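PDB 4O7H: glutathione S-transferase from Rhodospirillum rubrum F11, which probably catalyses the conjugation of glutathione to electrophilic substrates and assembles as a two-subunit enzyme. Local coordinates for residues A19-L25 with Y70-V74; P78-G82 with M158-I164; R151-A155 with W190-V194; L110-L115 with L172-D178. Where two conformers were deposited one is given. Residue numbers count along the deposited sequence, not the author numbering.

Contact 1 (A19-L25 with Y70-V74)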
loop_
_atom_site.group_PDB
_atom_site.type_symbol
_atom_site.label_atom_id
_atom_site.label_comp_id
_atom_site.label_asym_id
_atom_site.label_seq_id
_atom_site.Cartn_x
_atom_site.Cartn_y
_atom_site.Cartn_z
ATOM N N ALA A 19 -4.697 2.017 16.575
ATOM C CA ALA A 19 -6.101 2.068 16.128
ATOM C C ALA A 19 -7.042 1.295 17.069
ATOM O O ALA A 19 -8.108 1.768 17.429
ATOM C CB ALA A 19 -6.205 1.536 14.704
ATOM N N LEU A 20 -6.649 0.084 17.468
ATOM C CA LEU A 20 -7.447 -0.720 18.343
ATOM C C LEU A 20 -7.709 0.054 19.662
ATOM O O LEU A 20 -8.840 0.091 20.175
ATOM C CB LEU A 20 -6.698 -2.025 18.624
ATOM C CG LEU A 20 -6.768 -3.050 17.477
ATOM C CD1 LEU A 20 -5.716 -4.128 17.732
ATOM C CD2 LEU A 20 -8.157 -3.653 17.320
ATOM N N ALA A 21 -6.657 0.663 20.195
ATOM C CA ALA A 21 -6.755 1.438 21.445
ATOM C C ALA A 21 -7.645 2.692 21.262
ATOM O O ALA A 21 -8.449 3.030 22.132
ATOM C CB ALA A 21 -5.392 1.805 21.976
ATOM N N GLU A 22 -7.486 3.395 20.145
ATOM C CA GLU A 22 -8.312 4.569 19.851
ATOM C C GLU A 22 -9.778 4.171 19.780
ATOM O O GLU A 22 -10.651 4.927 20.241
ATOM C CB GLU A 22 -7.897 5.200 18.534
ATOM C CG GLU A 22 -6.605 6.013 18.625
ATOM C CD GLU A 22 -6.705 7.271 19.446
ATOM O OE1 GLU A 22 -7.784 7.919 19.394
ATOM O OE2 GLU A 22 -5.715 7.619 20.138
ATOM N N LYS A 23 -10.057 2.948 19.309
ATOM C CA LYS A 23 -11.452 2.451 19.193
ATOM C C LYS A 23 -11.923 1.767 20.478
ATOM O O LYS A 23 -13.020 1.226 20.535
ATOM C CB LYS A 23 -11.586 1.545 17.994
ATOM C CG LYS A 23 -11.528 2.377 16.712
ATOM C CD LYS A 23 -11.797 1.587 15.471
ATOM C CE LYS A 23 -11.958 2.511 14.290
ATOM N NZ LYS A 23 -13.311 3.089 14.156
ATOM N N ARG A 24 -11.086 1.796 21.500
ATOM C CA ARG A 24 -11.414 1.184 22.799
ATOM C C ARG A 24 -11.718 -0.322 22.673
ATOM O O ARG A 24 -12.639 -0.876 23.312
ATOM C CB ARG A 24 -12.570 1.912 23.436
ATOM C CG ARG A 24 -12.118 3.132 24.202
ATOM C CD ARG A 24 -11.569 4.259 23.367
ATOM N NE ARG A 24 -11.305 5.489 24.166
ATOM C CZ ARG A 24 -10.982 6.661 23.626
ATOM N NH1 ARG A 24 -10.803 7.758 24.386
ATOM N NH2 ARG A 24 -10.804 6.750 22.321
ATOM N N LEU A 25 -10.949 -0.993 21.823
ATOM C CA LEU A 25 -11.103 -2.408 21.587
ATOM C C LEU A 25 -10.045 -3.165 22.311
ATOM O O LEU A 25 -8.844 -2.991 22.054
ATOM C CB LEU A 25 -11.051 -2.711 20.076
ATOM C CG LEU A 25 -12.066 -1.971 19.242
ATOM C CD1 LEU A 25 -11.794 -2.214 17.773
ATOM C CD2 LEU A 25 -13.460 -2.509 19.603
ATOM N N TYR A 70 -11.502 -2.689 7.884
ATOM C CA TYR A 70 -12.384 -3.605 8.596
ATOM C C TYR A 70 -12.769 -2.980 9.927
ATOM O O TYR A 70 -13.962 -3.002 10.313
ATOM C CB TYR A 70 -11.660 -4.924 8.840
ATOM C CG TYR A 70 -12.358 -5.832 9.820
ATOM C CD1 TYR A 70 -13.377 -6.687 9.409
ATOM C CD2 TYR A 70 -11.983 -5.837 11.157
ATOM C CE1 TYR A 70 -14.021 -7.551 10.332
ATOM C CE2 TYR A 70 -12.637 -6.692 12.069
ATOM C CZ TYR A 70 -13.641 -7.507 11.659
ATOM O OH TYR A 70 -14.301 -8.350 12.588
ATOM N N LEU A 71 -11.818 -2.432 10.665
ATOM C CA LEU A 71 -12.158 -1.824 11.981
ATOM C C LEU A 71 -13.173 -0.690 11.831
ATOM O O LEU A 71 -14.082 -0.551 12.672
ATOM C CB LEU A 71 -10.938 -1.364 12.763
ATOM C CG LEU A 71 -9.953 -2.431 13.198
ATOM C CD1 LEU A 71 -8.745 -1.755 13.820
ATOM C CD2 LEU A 71 -10.618 -3.470 14.134
ATOM N N GLU A 72 -13.048 0.105 10.770
ATOM C CA GLU A 72 -13.954 1.231 10.594
ATOM C C GLU A 72 -15.346 0.720 10.196
ATOM O O GLU A 72 -16.367 1.348 10.527
ATOM C CB GLU A 72 -13.373 2.223 9.570
ATOM C CG GLU A 72 -14.144 3.530 9.427
ATOM C CD GLU A 72 -13.813 4.585 10.463
ATOM O OE1 GLU A 72 -13.042 4.336 11.425
ATOM O OE2 GLU A 72 -14.358 5.732 10.264
ATOM N N GLU A 73 -15.413 -0.407 9.520
ATOM C CA GLU A 73 -16.695 -1.001 9.086
ATOM C C GLU A 73 -17.418 -1.636 10.260
ATOM O O GLU A 73 -18.661 -1.506 10.394
ATOM C CB GLU A 73 -16.470 -2.042 7.983
ATOM C CG GLU A 73 -16.112 -1.419 6.646
ATOM C CD GLU A 73 -15.647 -2.416 5.603
ATOM O OE1 GLU A 73 -15.845 -3.633 5.781
ATOM O OE2 GLU A 73 -15.127 -1.921 4.580
ATOM N N VAL A 74 -16.688 -2.357 11.085
ATOM C CA VAL A 74 -17.338 -3.164 12.159
ATOM C C VAL A 74 -17.472 -2.398 13.473
ATOM O O VAL A 74 -18.370 -2.680 14.284
ATOM C CB VAL A 74 -16.548 -4.470 12.315
ATOM C CG1 VAL A 74 -17.093 -5.320 13.444
ATOM C CG2 VAL A 74 -16.613 -5.246 11.002
#

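Contact 2 (P78-G82 with M158-I164)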
loop_
_atom_site.group_PDB
_atom_site.type_symbol
_atom_site.label_atom_id
_atom_site.label_comp_id
_atom_site.label_asym_id
_atom_site.label_seq_id
_atom_site.Cartn_x
_atom_site.Cartn_y
_atom_site.Cartn_z
ATOM N N PRO A 78 -15.211 5.364 17.766
ATOM C CA PRO A 78 -14.938 6.684 17.159
ATOM C C PRO A 78 -14.339 6.481 15.759
ATOM O O PRO A 78 -13.599 5.522 15.553
ATOM C CB PRO A 78 -13.894 7.288 18.057
ATOM C CG PRO A 78 -13.214 6.116 18.647
ATOM C CD PRO A 78 -14.249 5.090 18.835
ATOM N N SER A 79 -14.679 7.336 14.825
ATOM C CA SER A 79 -14.212 7.133 13.405
ATOM C C SER A 79 -12.753 7.550 13.272
ATOM O O SER A 79 -12.343 8.577 13.806
ATOM C CB SER A 79 -15.041 7.989 12.454
ATOM O OG SER A 79 -14.586 7.836 11.111
ATOM N N LEU A 80 -11.952 6.795 12.508
ATOM C CA LEU A 80 -10.615 7.174 12.200
ATOM C C LEU A 80 -10.467 7.531 10.703
ATOM O O LEU A 80 -9.382 7.769 10.225
ATOM C CB LEU A 80 -9.672 6.077 12.615
ATOM C CG LEU A 80 -9.576 5.876 14.135
ATOM C CD1 LEU A 80 -8.740 4.635 14.449
ATOM C CD2 LEU A 80 -8.984 7.070 14.842
ATOM N N LEU A 81 -11.594 7.544 9.985
ATOM C CA LEU A 81 -11.591 8.025 8.586
ATOM C C LEU A 81 -12.331 9.332 8.381
ATOM O O LEU A 81 -12.008 10.072 7.465
ATOM C CB LEU A 81 -12.229 6.988 7.699
ATOM C CG LEU A 81 -11.358 5.796 7.291
ATOM C CD1 LEU A 81 -12.255 4.725 6.649
ATOM C CD2 LEU A 81 -10.200 6.175 6.415
ATOM N N GLY A 82 -13.337 9.595 9.200
ATOM C CA GLY A 82 -14.146 10.790 8.979
ATOM C C GLY A 82 -15.346 10.506 8.111
ATOM O O GLY A 82 -15.609 9.373 7.708
ATOM N N MET A 158 -10.098 16.280 12.751
ATOM C CA MET A 158 -10.125 15.214 13.745
ATOM C C MET A 158 -8.912 14.321 13.518
ATOM O O MET A 158 -8.417 14.280 12.420
ATOM C CB MET A 158 -11.386 14.378 13.608
ATOM C CG MET A 158 -11.695 13.894 12.228
ATOM S SD MET A 158 -13.230 12.933 12.124
ATOM C CE MET A 158 -12.594 11.326 12.555
ATOM N N LEU A 159 -8.464 13.670 14.578
ATOM C CA LEU A 159 -7.403 12.701 14.471
ATOM C C LEU A 159 -7.911 11.521 13.613
ATOM O O LEU A 159 -9.046 11.044 13.779
ATOM C CB LEU A 159 -6.949 12.243 15.852
ATOM C CG LEU A 159 -5.790 11.249 15.793
ATOM C CD1 LEU A 159 -4.686 11.555 16.801
ATOM C CD2 LEU A 159 -6.313 9.856 15.906
ATOM N N THR A 160 -7.042 11.033 12.699
ATOM C CA THR A 160 -7.428 9.961 11.773
ATOM C C THR A 160 -6.273 8.998 11.597
ATOM O O THR A 160 -5.188 9.166 12.181
ATOM C CB THR A 160 -7.783 10.489 10.385
ATOM O OG1 THR A 160 -6.628 11.102 9.789
ATOM C CG2 THR A 160 -8.926 11.465 10.494
ATOM N N TYR A 161 -6.522 8.003 10.758
ATOM C CA TYR A 161 -5.483 7.048 10.386
ATOM C C TYR A 161 -4.278 7.810 9.798
ATOM O O TYR A 161 -3.162 7.317 9.793
ATOM C CB TYR A 161 -6.000 6.056 9.360
ATOM C CG TYR A 161 -6.850 4.972 9.950
ATOM C CD1 TYR A 161 -6.350 4.171 10.958
ATOM C CD2 TYR A 161 -8.107 4.713 9.494
ATOM C CE1 TYR A 161 -7.105 3.162 11.471
ATOM C CE2 TYR A 161 -8.853 3.685 10.008
ATOM C CZ TYR A 161 -8.360 2.948 11.030
ATOM O OH TYR A 161 -9.129 1.938 11.536
ATOM N N ALA A 162 -4.459 9.005 9.258
ATOM C CA ALA A 162 -3.290 9.733 8.766
ATOM C C ALA A 162 -2.303 10.045 9.838
ATOM O O ALA A 162 -1.062 9.837 9.682
ATOM C CB ALA A 162 -3.734 11.021 8.078
ATOM N N ASP A 163 -2.786 10.611 10.940
ATOM C CA ASP A 163 -1.906 10.915 12.071
ATOM C C ASP A 163 -1.299 9.637 12.655
ATOM O O ASP A 163 -0.098 9.574 12.966
ATOM C CB ASP A 163 -2.699 11.595 13.185
ATOM C CG ASP A 163 -3.405 12.836 12.722
ATOM O OD1 ASP A 163 -2.770 13.927 12.756
ATOM O OD2 ASP A 163 -4.602 12.709 12.320
ATOM N N ILE A 164 -2.124 8.588 12.738
ATOM C CA ILE A 164 -1.637 7.347 13.345
ATOM C C ILE A 164 -0.504 6.751 12.501
ATOM O O ILE A 164 0.554 6.376 13.008
ATOM C CB ILE A 164 -2.749 6.358 13.515
ATOM C CG1 ILE A 164 -3.774 6.881 14.553
ATOM C CG2 ILE A 164 -2.211 5.045 14.043
ATOM C CD1 ILE A 164 -5.026 6.061 14.551
HETATM O O HOH W 1 -10.792 10.441 15.759
#

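Contact 3 (R151-A155 with W190-V194)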
loop_
_atom_site.group_PDB
_atom_site.type_symbol
_atom_site.label_atom_id
_atom_site.label_comp_id
_atom_site.label_asym_id
_atom_site.label_seq_id
_atom_site.Cartn_x
_atom_site.Cartn_y
_atom_site.Cartn_z
ATOM N N ARG A 151 -3.996 22.951 9.637
ATOM C CA ARG A 151 -5.063 22.058 10.038
ATOM C C ARG A 151 -4.899 21.647 11.480
ATOM O O ARG A 151 -3.813 21.735 12.016
ATOM C CB ARG A 151 -4.970 20.800 9.166
ATOM C CG ARG A 151 -5.119 21.010 7.694
ATOM C CD ARG A 151 -4.754 19.743 6.944
ATOM N NE ARG A 151 -4.951 19.893 5.511
ATOM C CZ ARG A 151 -4.883 18.913 4.622
ATOM N NH1 ARG A 151 -5.053 19.171 3.340
ATOM N NH2 ARG A 151 -4.681 17.663 5.002
ATOM N N ARG A 152 -5.970 21.181 12.094
ATOM C CA ARG A 152 -5.946 20.752 13.466
ATOM C C ARG A 152 -5.100 19.477 13.603
ATOM O O ARG A 152 -4.279 19.356 14.505
ATOM C CB ARG A 152 -7.376 20.503 13.910
ATOM C CG ARG A 152 -7.548 20.211 15.369
ATOM C CD ARG A 152 -9.010 19.877 15.608
ATOM N NE ARG A 152 -9.355 19.822 17.015
ATOM C CZ ARG A 152 -9.088 20.806 17.858
ATOM N NH1 ARG A 152 -8.445 21.880 17.419
ATOM N NH2 ARG A 152 -9.433 20.713 19.129
ATOM N N TRP A 153 -5.321 18.552 12.683
ATOM C CA TRP A 153 -4.620 17.269 12.645
ATOM C C TRP A 153 -4.207 17.074 11.178
ATOM O O TRP A 153 -4.563 17.857 10.301
ATOM C CB TRP A 153 -5.533 16.143 13.124
ATOM C CG TRP A 153 -5.869 16.206 14.563
ATOM C CD1 TRP A 153 -7.044 16.667 15.112
ATOM C CD2 TRP A 153 -5.061 15.789 15.662
ATOM N NE1 TRP A 153 -6.991 16.576 16.485
ATOM C CE2 TRP A 153 -5.798 16.035 16.849
ATOM C CE3 TRP A 153 -3.774 15.263 15.770
ATOM C CZ2 TRP A 153 -5.291 15.746 18.128
ATOM C CZ3 TRP A 153 -3.277 14.985 17.020
ATOM C CH2 TRP A 153 -4.028 15.243 18.187
ATOM N N LEU A 154 -3.459 16.018 10.835
ATOM C CA LEU A 154 -2.835 16.003 9.484
ATOM C C LEU A 154 -3.823 16.020 8.319
ATOM O O LEU A 154 -3.540 16.595 7.283
ATOM C CB LEU A 154 -1.972 14.764 9.246
ATOM C CG LEU A 154 -0.665 14.634 9.981
ATOM C CD1 LEU A 154 0.041 13.374 9.458
ATOM C CD2 LEU A 154 0.199 15.850 9.719
ATOM N N ALA A 155 -4.978 15.396 8.504
ATOM C CA ALA A 155 -5.982 15.275 7.447
ATOM C C ALA A 155 -7.152 16.194 7.621
ATOM O O ALA A 155 -8.086 16.155 6.796
ATOM C CB ALA A 155 -6.485 13.837 7.335
ATOM N N TRP A 190 3.336 18.387 16.933
ATOM C CA TRP A 190 2.282 17.473 16.534
ATOM C C TRP A 190 2.579 16.066 17.029
ATOM O O TRP A 190 1.706 15.382 17.580
ATOM C CB TRP A 190 2.083 17.522 15.006
ATOM C CG TRP A 190 1.409 16.230 14.472
ATOM C CD1 TRP A 190 0.112 15.973 14.400
ATOM C CD2 TRP A 190 2.076 15.077 13.958
ATOM N NE1 TRP A 190 -0.121 14.733 13.859
ATOM C CE2 TRP A 190 1.092 14.148 13.603
ATOM C CE3 TRP A 190 3.411 14.742 13.797
ATOM C CZ2 TRP A 190 1.413 12.888 13.117
ATOM C CZ3 TRP A 190 3.741 13.497 13.342
ATOM C CH2 TRP A 190 2.745 12.581 12.982
ATOM N N TYR A 191 3.831 15.631 16.895
ATOM C CA TYR A 191 4.187 14.280 17.351
ATOM C C TYR A 191 4.049 14.172 18.854
ATOM O O TYR A 191 3.633 13.173 19.368
ATOM C CB TYR A 191 5.580 13.876 16.894
ATOM C CG TYR A 191 5.993 12.460 17.271
ATOM C CD1 TYR A 191 5.492 11.368 16.587
ATOM C CD2 TYR A 191 6.787 12.227 18.352
ATOM C CE1 TYR A 191 5.855 10.087 16.937
ATOM C CE2 TYR A 191 7.168 10.958 18.702
ATOM C CZ TYR A 191 6.696 9.879 17.985
ATOM O OH TYR A 191 7.070 8.579 18.362
ATOM N N ALA A 192 4.425 15.215 19.576
ATOM C CA ALA A 192 4.249 15.201 21.028
ATOM C C ALA A 192 2.816 15.022 21.436
ATOM O O ALA A 192 2.544 14.361 22.430
ATOM C CB ALA A 192 4.813 16.513 21.594
ATOM N N LEU A 193 1.900 15.629 20.678
ATOM C CA LEU A 193 0.490 15.437 20.937
ATOM C C LEU A 193 0.049 14.007 20.687
ATOM O O LEU A 193 -0.649 13.401 21.546
ATOM C CB LEU A 193 -0.365 16.363 20.127
ATOM C CG LEU A 193 -0.373 17.836 20.469
ATOM C CD1 LEU A 193 -1.243 18.512 19.411
ATOM C CD2 LEU A 193 -0.946 18.007 21.856
ATOM N N VAL A 194 0.538 13.398 19.603
ATOM C CA VAL A 194 0.110 12.017 19.350
ATOM C C VAL A 194 0.714 11.069 20.371
ATOM O O VAL A 194 0.036 10.160 20.874
ATOM C CB VAL A 194 0.444 11.567 17.903
ATOM C CG1 VAL A 194 0.041 10.099 17.722
ATOM C CG2 VAL A 194 -0.256 12.480 16.893
#

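Contact 4 (L110-L115 with L172-D178)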
loop_
_atom_site.group_PDB
_atom_site.type_symbol
_atom_site.label_atom_id
_atom_site.label_comp_id
_atom_site.label_asym_id
_atom_site.label_seq_id
_atom_site.Cartn_x
_atom_site.Cartn_y
_atom_site.Cartn_z
ATOM N N LEU A 110 16.060 2.761 7.275
ATOM C CA LEU A 110 16.568 2.966 8.652
ATOM C C LEU A 110 16.223 1.808 9.559
ATOM O O LEU A 110 17.007 1.393 10.390
ATOM C CB LEU A 110 16.101 4.298 9.197
ATOM C CG LEU A 110 16.697 5.535 8.515
ATOM C CD1 LEU A 110 16.063 6.833 8.941
ATOM C CD2 LEU A 110 18.220 5.668 8.744
ATOM N N VAL A 111 15.000 1.303 9.460
ATOM C CA VAL A 111 14.616 0.179 10.282
ATOM C C VAL A 111 15.447 -1.077 9.955
ATOM O O VAL A 111 15.899 -1.784 10.854
ATOM C CB VAL A 111 13.092 -0.134 10.195
ATOM C CG1 VAL A 111 12.744 -1.436 10.871
ATOM C CG2 VAL A 111 12.335 1.003 10.793
ATOM N N ARG A 112 15.656 -1.315 8.667
ATOM C CA ARG A 112 16.354 -2.514 8.250
ATOM C C ARG A 112 17.797 -2.411 8.793
ATOM O O ARG A 112 18.282 -3.321 9.459
ATOM C CB ARG A 112 16.372 -2.666 6.724
ATOM C CG ARG A 112 17.008 -3.982 6.270
ATOM C CD ARG A 112 17.166 -4.038 4.756
ATOM N NE ARG A 112 17.879 -2.885 4.252
ATOM C CZ ARG A 112 17.368 -1.958 3.460
ATOM N NH1 ARG A 112 16.089 -2.035 3.050
ATOM N NH2 ARG A 112 18.135 -0.932 3.104
ATOM N N GLU A 113 18.433 -1.292 8.487
ATOM C CA GLU A 113 19.867 -1.140 8.722
ATOM C C GLU A 113 20.208 -0.961 10.186
ATOM O O GLU A 113 21.218 -1.504 10.670
ATOM C CB GLU A 113 20.432 0.007 7.896
ATOM C CG GLU A 113 20.270 -0.157 6.384
ATOM C CD GLU A 113 20.854 -1.454 5.864
ATOM O OE1 GLU A 113 21.926 -1.888 6.370
ATOM O OE2 GLU A 113 20.253 -2.056 4.951
ATOM N N LYS A 114 19.379 -0.236 10.919
ATOM C CA LYS A 114 19.702 0.073 12.316
ATOM C C LYS A 114 18.997 -0.747 13.362
ATOM O O LYS A 114 19.464 -0.831 14.509
ATOM C CB LYS A 114 19.453 1.550 12.575
ATOM C CG LYS A 114 20.388 2.377 11.720
ATOM C CD LYS A 114 20.327 3.826 12.061
ATOM C CE LYS A 114 20.945 4.089 13.412
ATOM N NZ LYS A 114 21.069 5.558 13.587
ATOM N N LEU A 115 17.855 -1.345 13.011
ATOM C CA LEU A 115 17.110 -2.072 13.971
ATOM C C LEU A 115 17.082 -3.556 13.653
ATOM O O LEU A 115 17.498 -4.374 14.490
ATOM C CB LEU A 115 15.697 -1.503 14.087
ATOM C CG LEU A 115 15.661 -0.038 14.482
ATOM C CD1 LEU A 115 14.223 0.439 14.624
ATOM C CD2 LEU A 115 16.441 0.192 15.783
ATOM N N LEU A 172 9.285 4.690 14.835
ATOM C CA LEU A 172 10.383 3.736 14.573
ATOM C C LEU A 172 11.671 4.480 14.194
ATOM O O LEU A 172 12.753 4.088 14.654
ATOM C CB LEU A 172 10.002 2.743 13.494
ATOM C CG LEU A 172 9.141 1.642 14.079
ATOM C CD1 LEU A 172 8.354 1.010 12.932
ATOM C CD2 LEU A 172 10.019 0.644 14.833
ATOM N N ILE A 173 11.552 5.593 13.475
ATOM C CA ILE A 173 12.717 6.444 13.195
ATOM C C ILE A 173 13.249 6.996 14.507
ATOM O O ILE A 173 14.462 7.050 14.712
ATOM C CB ILE A 173 12.416 7.596 12.213
ATOM C CG1 ILE A 173 11.649 7.085 10.956
ATOM C CG2 ILE A 173 13.705 8.276 11.780
ATOM C CD1 ILE A 173 12.151 5.762 10.395
ATOM N N ASP A 174 12.355 7.295 15.421
ATOM C CA ASP A 174 12.752 7.863 16.711
ATOM C C ASP A 174 13.389 6.793 17.578
ATOM O O ASP A 174 14.377 7.076 18.266
ATOM C CB ASP A 174 11.551 8.496 17.393
ATOM C CG ASP A 174 11.907 9.522 18.436
ATOM O OD1 ASP A 174 12.806 10.307 18.202
ATOM O OD2 ASP A 174 11.185 9.597 19.484
ATOM N N TYR A 175 12.878 5.570 17.546
ATOM C CA TYR A 175 13.512 4.457 18.250
ATOM C C TYR A 175 14.989 4.270 17.813
ATOM O O TYR A 175 15.866 3.960 18.657
ATOM C CB TYR A 175 12.678 3.181 18.037
ATOM C CG TYR A 175 12.992 2.097 19.020
ATOM C CD1 TYR A 175 14.155 1.366 18.921
ATOM C CD2 TYR A 175 12.116 1.828 20.056
ATOM C CE1 TYR A 175 14.429 0.367 19.854
ATOM C CE2 TYR A 175 12.381 0.843 21.000
ATOM C CZ TYR A 175 13.564 0.130 20.880
ATOM O OH TYR A 175 13.838 -0.865 21.806
ATOM N N ALA A 176 15.266 4.507 16.528
ATOM C CA ALA A 176 16.602 4.454 15.968
ATOM C C ALA A 176 17.431 5.700 16.234
ATOM O O ALA A 176 18.624 5.721 15.917
ATOM C CB ALA A 176 16.533 4.194 14.463
ATOM N N GLY A 177 16.796 6.738 16.763
ATOM C CA GLY A 177 17.478 7.995 17.103
ATOM C C GLY A 177 17.750 8.914 15.921
ATOM O O GLY A 177 18.577 9.825 16.011
ATOM N N ASP A 178 17.021 8.778 14.823
ATOM C CA ASP A 178 17.329 9.482 13.608
ATOM C C ASP A 178 16.350 10.598 13.189
ATOM O O ASP A 178 16.404 11.042 12.034
ATOM C CB ASP A 178 17.473 8.448 12.466
ATOM C CG ASP A 178 18.773 7.656 12.562
ATOM O OD1 ASP A 178 19.803 8.304 12.848
ATOM O OD2 ASP A 178 18.743 6.409 12.411
#

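Contact 1 (A19-L25 with Y70-V74)
The thioredoxin-like N-terminal domain of the glutathione S-transferase fold packs two helices, 11-22 and 64-74, on one face of its sheet, and this contact joins their C-terminal ends. The nearest alpha carbons, Leu20 CA and Leu71 CA, are 8.0 Å apart, so side chains fill the gap. Ala19 points toward the partner helix, its CB 4.3 Å from Leu71 CD1. The CA-to-CB bond of Leu20 runs sideways, yet the side chain swings back until Leu20 CD2 lies 4.0 Å from Leu71 CD1. Beyond Glu22, which turns to Arg197 and Ser199, the chain leaves the helix. Lys23 extends along Leu71, with Lys23 CD 4.1 Å from Leu71 CB, and carries its ammonium to Glu72; the same NZ also serves the carbonyl oxygens of Tyr75 and Pro78. Arg24 takes a positive phi of 58° and closes a Schellman motif, with Leu25 N bonded to Leu20 O at 2.9 Å and Arg24 N to Ala21 O at 3.0 Å. This reversal directs Leu25 back to the interface, where Leu25 CD1 meets Leu71 CD2 at 4.0 Å. Leu71 is thus the shared apolar partner of Ala19, Leu20 and Leu25, and it also touches Leu53 of the sheet and Tyr161. Glu72, whose OE1 accepts from Leu80 N as well, holds Lys23 NZ at 3.0 Å from OE1 in a salt bridge.

Contact 2 (P78-G82 with M158-I164)
The irregular segment 78-82 crosses close to the approach of helix 161-175, with Leu80 CA only 4.3 Å from Thr160 CA. One direct backbone hydrogen bond joins them, Tyr161 N to Leu80 O at 2.9 Å, and a water donates to both Ser79 O (3.1 Å) and Leu159 O (2.7 Å). Thr160 is the N-cap: its OG1 accepts from Ala162 N at 3.1 Å while Thr160 N donates to Asp163 OD2 at 3.0 Å. This capping box, together with the hydrophobic staple of Leu159 CD2 and Ile164 CG1 (4.1 Å), forms the N-capping motif familiar at this helix in glutathione S-transferases. Leu80 lies across that helix start. Its CB sits over the Tyr161 face, 3.7 Å from the ring centroid, a CH-pi contact, and its CD2 and CD1 reach Leu159 CD2 and Ile164 CD1, each at 4.0 Å. Leu81 CD2 meets the ring edge at Tyr161 CD2, 4.0 Å away. Met158 CE packs 3.8 Å from Gly82 N.

Contact 3 (R151-A155 with W190-V194)
This is a largely apolar, tryptophan-rich contact between the loop that links helices 127-150 and 161-175 and one face of helix 185-195. No hydrogen bond crosses it, and the nearest alpha carbons, Trp153 CA and Trp190 CA, are 7.9 Å apart, so long side chains span the space. Trp153 reaches the helix with the rim of its six-membered ring: CZ3 reaches Val194 CG2 at 3.9 Å, CH2 lies 4.3 Å from Leu193 CB, and CE3 comes to 4.2 Å from Trp190 CD1. Val194 CG2 meets the Trp153 ring at its edge. Leu154 points toward the helix; Leu154 CD2 lies over one face of the Trp190 ring, and Leu154 CD1 is 3.9 Å from Trp190 CZ2. The indole nitrogen of Trp190 has its partner in Asp163, which also accepts from Leu154 N and so links the loop, helix 161-175 and helix 185-195. Ile144 and Ile148 of helix 127-150 pack on Trp190 as well, a closely interlocked interior characteristic of the all-helical C-terminal domain of glutathione S-transferases.

Contact 4 (L110-L115 with L172-D178)
Two helices of the C-terminal helical bundle, 85-119 and 161-175, pack here near the C-terminal end of each. Apolar side chains make most of the interface. Leu110 CD1 touches Ile173 CG2 and Val111 CG2 touches Leu172 CB, both at 4.0 Å. Leu115, which ends a wider pi-type turn at 111-115, sets CD1 4.2 Å from Leu172 CD2, and its CD2 approaches Tyr175 CD1 (4.1 Å) and Ala176 CB (4.2 Å). The small side chain of Ala176 allows close backbones: Lys114 CA and Ala176 CA are 6.5 Å apart. A Schellman motif ends the second helix, where Gly177 has a phi of 79°, Asp178 N bonds to Ile173 O at 3.1 Å and Gly177 N to Asp174 O at 2.9 Å. That turn brings Asp178 back toward helix 85-119. The polar part lies there: Asp178 OD1 pairs with Arg134 of helix 127-150, adding a third helix, while Lys114 NZ bonds weakly to Ala176 O at 3.4 Å and forms a salt bridge to Asp178 OD2 at 2.7 Å.

How the contacts relate
All four contacts are mainly buried; contact 3 includes one exposed participant, Leu193. Contact 1 lies within the thioredoxin-like domain, contacts 3 and 4 within the helical domain, and contact 2 joins the linking loop to the helical domain. Contacts 1 and 2 meet where Lys23 and Glu72 reach the backbone of 78-82; contacts 2 and 3 meet at Asp163, giving a continuous series of contacts 1 to 3, with contact 4 apart. Helix 161-175 serves contact 2 with its N-terminal end and contact 4 with its C-terminal end, the centres about 25 Å apart. Helix-helix contacts 1 and 4 each add a lysine-carboxylate salt bridge to leucine packing, contact 2 combines backbone and water-bridged hydrogen bonds with leucine packing on Tyr161, and contact 3 relies on indole rings.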